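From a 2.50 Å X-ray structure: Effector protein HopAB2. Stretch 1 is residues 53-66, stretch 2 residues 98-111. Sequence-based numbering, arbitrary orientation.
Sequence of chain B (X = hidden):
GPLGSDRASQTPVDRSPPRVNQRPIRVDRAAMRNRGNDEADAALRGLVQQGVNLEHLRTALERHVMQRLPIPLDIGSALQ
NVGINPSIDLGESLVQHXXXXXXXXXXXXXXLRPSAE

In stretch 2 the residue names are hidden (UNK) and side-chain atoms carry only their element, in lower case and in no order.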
# COMPACT_ATOMS: atom_id res chain seq x y z
N ASN B 53 -0.72 13.04 29.11
CA ASN B 53 -1.97 12.31 29.18
C ASN B 53 -1.97 11.22 28.11
O ASN B 53 -1.90 11.51 26.91
CB ASN B 53 -3.17 13.24 29.01
CG ASN B 53 -4.48 12.60 29.44
OD1 ASN B 53 -4.57 11.37 29.55
ND2 ASN B 53 -5.50 13.42 29.65
N LEU B 54 -2.03 9.96 28.55
CA LEU B 54 -1.84 8.82 27.66
C LEU B 54 -3.12 8.24 27.04
O LEU B 54 -3.16 8.02 25.83
CB LEU B 54 -1.02 7.72 28.35
CG LEU B 54 0.41 8.14 28.69
CD1 LEU B 54 1.28 6.93 28.93
CD2 LEU B 54 1.00 8.99 27.57
N GLU B 55 -4.14 8.00 27.85
CA GLU B 55 -5.44 7.61 27.31
C GLU B 55 -5.95 8.75 26.43
O GLU B 55 -6.80 8.56 25.56
CB GLU B 55 -6.44 7.29 28.42
CG GLU B 55 -6.31 5.88 29.01
CD GLU B 55 -6.95 4.80 28.13
OE1 GLU B 55 -7.46 5.14 27.04
OE2 GLU B 55 -6.93 3.62 28.54
N HIS B 56 -5.40 9.93 26.69
CA HIS B 56 -5.61 11.10 25.85
C HIS B 56 -4.93 10.85 24.53
O HIS B 56 -5.50 11.05 23.47
CB HIS B 56 -4.91 12.29 26.50
CG HIS B 56 -5.70 13.56 26.48
ND1 HIS B 56 -6.96 13.66 27.02
CD2 HIS B 56 -5.39 14.79 26.02
CE1 HIS B 56 -7.40 14.90 26.88
NE2 HIS B 56 -6.47 15.60 26.27
N LEU B 57 -3.68 10.41 24.64
CA LEU B 57 -2.75 10.34 23.52
C LEU B 57 -3.13 9.30 22.47
O LEU B 57 -2.99 9.54 21.27
CB LEU B 57 -1.33 10.07 24.04
CG LEU B 57 -0.25 9.95 22.97
CD1 LEU B 57 -0.55 10.88 21.81
CD2 LEU B 57 1.13 10.23 23.54
N ARG B 58 -3.62 8.15 22.92
CA ARG B 58 -4.12 7.12 22.02
C ARG B 58 -4.84 7.80 20.86
O ARG B 58 -4.60 7.49 19.69
CB ARG B 58 -5.09 6.21 22.76
CG ARG B 58 -4.71 4.74 22.81
CD ARG B 58 -5.72 3.98 23.65
NE ARG B 58 -5.47 2.55 23.66
CZ ARG B 58 -6.21 1.67 24.33
NH1 ARG B 58 -7.24 2.09 25.05
NH2 ARG B 58 -5.92 0.37 24.28
N THR B 59 -5.71 8.75 21.20
CA THR B 59 -6.60 9.38 20.24
C THR B 59 -5.87 10.17 19.15
O THR B 59 -6.18 10.03 17.97
CB THR B 59 -7.62 10.30 20.94
OG1 THR B 59 -8.17 9.62 22.07
CG2 THR B 59 -8.74 10.69 19.98
N ALA B 60 -4.92 11.00 19.55
CA ALA B 60 -4.20 11.82 18.57
C ALA B 60 -3.40 10.93 17.63
O ALA B 60 -3.28 11.22 16.43
CB ALA B 60 -3.28 12.80 19.27
N LEU B 61 -2.86 9.84 18.17
CA LEU B 61 -2.08 8.89 17.40
C LEU B 61 -2.94 8.02 16.49
O LEU B 61 -2.56 7.73 15.37
CB LEU B 61 -1.26 8.00 18.33
CG LEU B 61 0.18 8.44 18.51
CD1 LEU B 61 0.96 7.38 19.26
CD2 LEU B 61 0.79 8.70 17.15
N GLU B 62 -4.09 7.60 17.00
CA GLU B 62 -5.00 6.78 16.22
C GLU B 62 -5.54 7.59 15.05
O GLU B 62 -5.52 7.15 13.90
CB GLU B 62 -6.15 6.26 17.08
CG GLU B 62 -7.09 5.32 16.33
CD GLU B 62 -8.31 4.94 17.14
OE1 GLU B 62 -8.51 5.50 18.24
OE2 GLU B 62 -9.08 4.07 16.66
N ARG B 63 -6.03 8.78 15.34
CA ARG B 63 -6.61 9.62 14.31
C ARG B 63 -5.57 10.10 13.31
O ARG B 63 -5.91 10.41 12.17
CB ARG B 63 -7.35 10.80 14.94
CG ARG B 63 -8.56 10.35 15.73
CD ARG B 63 -9.33 11.52 16.30
NE ARG B 63 -10.61 11.07 16.84
CZ ARG B 63 -11.44 11.84 17.54
NH1 ARG B 63 -11.12 13.11 17.78
NH2 ARG B 63 -12.59 11.35 17.98
N HIS B 64 -4.31 10.16 13.72
CA HIS B 64 -3.25 10.58 12.80
C HIS B 64 -2.87 9.46 11.85
O HIS B 64 -2.75 9.67 10.64
CB HIS B 64 -2.01 11.06 13.56
CG HIS B 64 -0.91 11.55 12.67
ND1 HIS B 64 -1.03 12.68 11.89
CD2 HIS B 64 0.32 11.04 12.41
CE1 HIS B 64 0.08 12.86 11.20
NE2 HIS B 64 0.92 11.88 11.50
N VAL B 65 -2.69 8.27 12.40
CA VAL B 65 -2.22 7.12 11.64
C VAL B 65 -3.27 6.55 10.67
O VAL B 65 -2.92 6.07 9.59
CB VAL B 65 -1.71 6.01 12.57
CG1 VAL B 65 -1.56 4.73 11.82
CG2 VAL B 65 -0.39 6.42 13.20
N MET B 66 -4.54 6.60 11.05
CA MET B 66 -5.61 6.16 10.15
C MET B 66 -5.98 7.27 9.17
O MET B 66 -5.71 7.18 7.97
CB MET B 66 -6.85 5.74 10.93
CG MET B 66 -6.67 4.53 11.83
SD MET B 66 -8.02 4.35 13.02
CE MET B 66 -7.54 2.84 13.86
N UNK B 98 8.64 5.81 13.68
CA UNK B 98 8.57 5.97 15.13
C UNK B 98 7.13 6.09 15.62
O UNK B 98 6.76 5.43 16.59
c UNK B 98 10.30 7.33 14.24
c UNK B 98 9.33 7.27 15.38
c UNK B 98 9.59 6.75 13.06
N UNK B 99 6.32 6.90 14.96
CA UNK B 99 4.91 7.03 15.33
C UNK B 99 4.12 5.69 15.31
O UNK B 99 3.31 5.45 16.21
c UNK B 99 3.95 10.52 13.80
c UNK B 99 4.45 9.53 14.85
c UNK B 99 4.21 8.07 14.45
c UNK B 99 3.80 9.80 16.20
N UNK B 100 4.35 4.84 14.30
CA UNK B 100 3.64 3.56 14.25
C UNK B 100 4.10 2.66 15.38
O UNK B 100 3.29 2.03 16.06
c UNK B 100 1.75 3.43 11.62
c UNK B 100 3.89 3.07 10.43
c UNK B 100 3.83 2.86 12.91
c UNK B 100 3.25 3.58 11.69
N UNK B 101 5.41 2.59 15.59
CA UNK B 101 5.97 1.81 16.69
C UNK B 101 5.41 2.25 18.03
O UNK B 101 5.08 1.42 18.87
n UNK B 101 9.30 1.65 15.10
c UNK B 101 8.14 1.17 15.53
c UNK B 101 7.49 1.91 16.70
o UNK B 101 7.59 0.19 15.02
N UNK B 102 5.30 3.56 18.23
CA UNK B 102 4.78 4.13 19.47
C UNK B 102 3.32 3.80 19.70
O UNK B 102 2.91 3.47 20.81
c UNK B 102 4.54 7.80 20.69
c UNK B 102 4.94 5.65 19.47
c UNK B 102 5.29 5.75 21.94
c UNK B 102 4.47 6.29 20.77
N UNK B 103 2.52 3.90 18.64
CA UNK B 103 1.10 3.62 18.74
C UNK B 103 0.87 2.20 19.23
O UNK B 103 -0.05 1.93 20.01
c UNK B 103 -1.03 3.72 17.40
o UNK B 103 -1.73 4.48 18.08
n UNK B 103 -1.55 2.77 16.63
c UNK B 103 0.47 3.84 17.37
N UNK B 104 1.72 1.28 18.80
CA UNK B 104 1.63 -0.11 19.23
C UNK B 104 2.00 -0.26 20.70
O UNK B 104 1.39 -1.03 21.43
c UNK B 104 1.99 -1.22 17.00
c UNK B 104 2.70 -2.37 19.09
c UNK B 104 2.55 -1.04 18.40
N UNK B 105 3.02 0.49 21.12
CA UNK B 105 3.51 0.46 22.49
C UNK B 105 2.48 1.02 23.47
O UNK B 105 2.39 0.57 24.60
c UNK B 105 4.83 1.23 22.61
N UNK B 106 1.70 1.99 23.00
CA UNK B 106 0.61 2.55 23.77
C UNK B 106 -0.47 1.51 24.06
O UNK B 106 -0.81 1.27 25.21
c UNK B 106 -0.20 6.11 22.34
c UNK B 106 -0.03 3.73 23.04
c UNK B 106 0.67 5.09 23.07
c UNK B 106 0.91 5.53 24.50
N UNK B 107 -1.00 0.91 23.00
CA UNK B 107 -2.10 -0.04 23.13
C UNK B 107 -1.74 -1.25 23.97
O UNK B 107 -2.60 -1.86 24.60
n UNK B 107 -2.95 1.24 20.11
c UNK B 107 -2.62 -0.49 21.77
c UNK B 107 -3.50 0.56 21.10
o UNK B 107 -4.65 0.74 21.48
N UNK B 108 -0.46 -1.61 23.99
CA UNK B 108 -0.01 -2.69 24.84
C UNK B 108 -0.19 -2.27 26.30
O UNK B 108 -0.68 -3.04 27.12
c UNK B 108 4.26 -4.28 25.48
c UNK B 108 1.46 -3.03 24.57
c UNK B 108 1.68 -3.95 23.36
n UNK B 108 4.63 -4.85 26.62
n UNK B 108 3.58 -4.98 24.57
c UNK B 108 3.12 -4.44 23.29
n UNK B 108 4.58 -3.01 25.24
N UNK B 109 0.17 -1.03 26.59
CA UNK B 109 0.12 -0.53 27.96
C UNK B 109 -1.31 -0.28 28.46
O UNK B 109 -1.55 -0.32 29.67
s UNK B 109 2.43 2.48 29.65
c UNK B 109 1.26 1.11 29.53
c UNK B 109 1.54 3.73 28.73
c UNK B 109 0.96 0.74 28.10
N UNK B 110 -2.25 -0.03 27.55
CA UNK B 110 -3.62 0.29 27.94
C UNK B 110 -4.65 -0.69 27.39
O UNK B 110 -5.77 -0.29 27.05
c UNK B 110 -3.97 1.71 27.48
c UNK B 110 -3.27 4.05 26.89
c UNK B 110 -2.77 3.12 29.17
c UNK B 110 -2.92 2.80 27.69
N UNK B 111 -4.29 -1.96 27.30
CA UNK B 111 -5.18 -2.98 26.78
C UNK B 111 -5.62 -2.72 25.35
O UNK B 111 -6.81 -2.83 25.02

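Position 98 has three carbons that close a ring onto the backbone N: Pro98. Lacking an amide hydrogen, proline costs a helix least in its first turn, and here it lies out of reach of stretch 1. Position 99 carries four carbons, forked at the second, pointed toward stretch 1 and touching Leu61 and His64. It is Leu99, whose apolar fork fills buried space, with CD2 3.3 Å from Leu61 CD2 and CD1 3.9 Å from His64 CD2. Position 100 has the same four-carbon fork; its CA-to-CB bond points away, yet its end returns to Val65. This is Leu100, long enough to bring CD2 3.6 Å from Val65 CG1.

Position 101 has two carbons, the second bearing one oxygen and one nitrogen: Asn101, a polar amide out of reach of stretch 1. Position 102, again four carbons forked at the second, meets Leu61; it is Leu102, another buried apolar chain, its CD2 3.9 Å from Leu61 CD1. Position 103 repeats the amide pattern but points toward stretch 1 and touches Leu61. In Asn103, OD1 lies 3.6 Å from Leu61 CB, while ND2 is hydrogen-bonded elsewhere in the structure, so this buried amide nitrogen is satisfied.

Position 104 has one carbon carrying two more, Val104, apolar though partly exposed, and position 105 a single carbon, Ala105, small and buried; neither reaches stretch 1. Position 106 is a four-carbon fork directed at Leu57 and Leu61: Leu106, which fills buried space with CD1 3.5 Å from Leu61 CD1 and 3.9 Å from Leu57 CG. Position 107 has two carbons, the second with one oxygen and one nitrogen, beside the Arg58 guanidinium. Asn107 suits it because an amide both accepts and donates: OD1 takes weak hydrogen bonds from Arg58 NE (2.9 Å) and NH2 (3.1 Å), while ND2 donates to Asn103 O at 3.0 Å.

Position 108 shows three carbons, a nitrogen, then a carbon with two nitrogens: Arg108, pointing away, its charge suited to exposure. Position 109 is an unbranched chain of two carbons, sulfur and carbon, Met109, long enough to bring CE within 3.2 Å of Leu54 CD1. Position 110, four carbons forked at the second, leaves helical geometry and lies against Leu54, Glu55 and the Arg58 guanidinium. Leu110 places CB over one guanidinium face, 3.9 Å from Arg58 CZ, and its apolar fork reaches on, CD1 4.1 Å from Leu54 O. Position 111 has no side chain and a phi of 60°, which favours glycine: Gly111.

The helices run in roughly opposing directions, at 139°, and the two stretches bury 770 Å², both sides summed. Leu61 is the central knob, seated among Leu99, Leu102, Asn103 and Leu106, while Arg58 adds two weak hydrogen bonds to Asn107 and packs against Leu110.

Stretch 2, residues 98-111: PLLNLNVALNRMLG
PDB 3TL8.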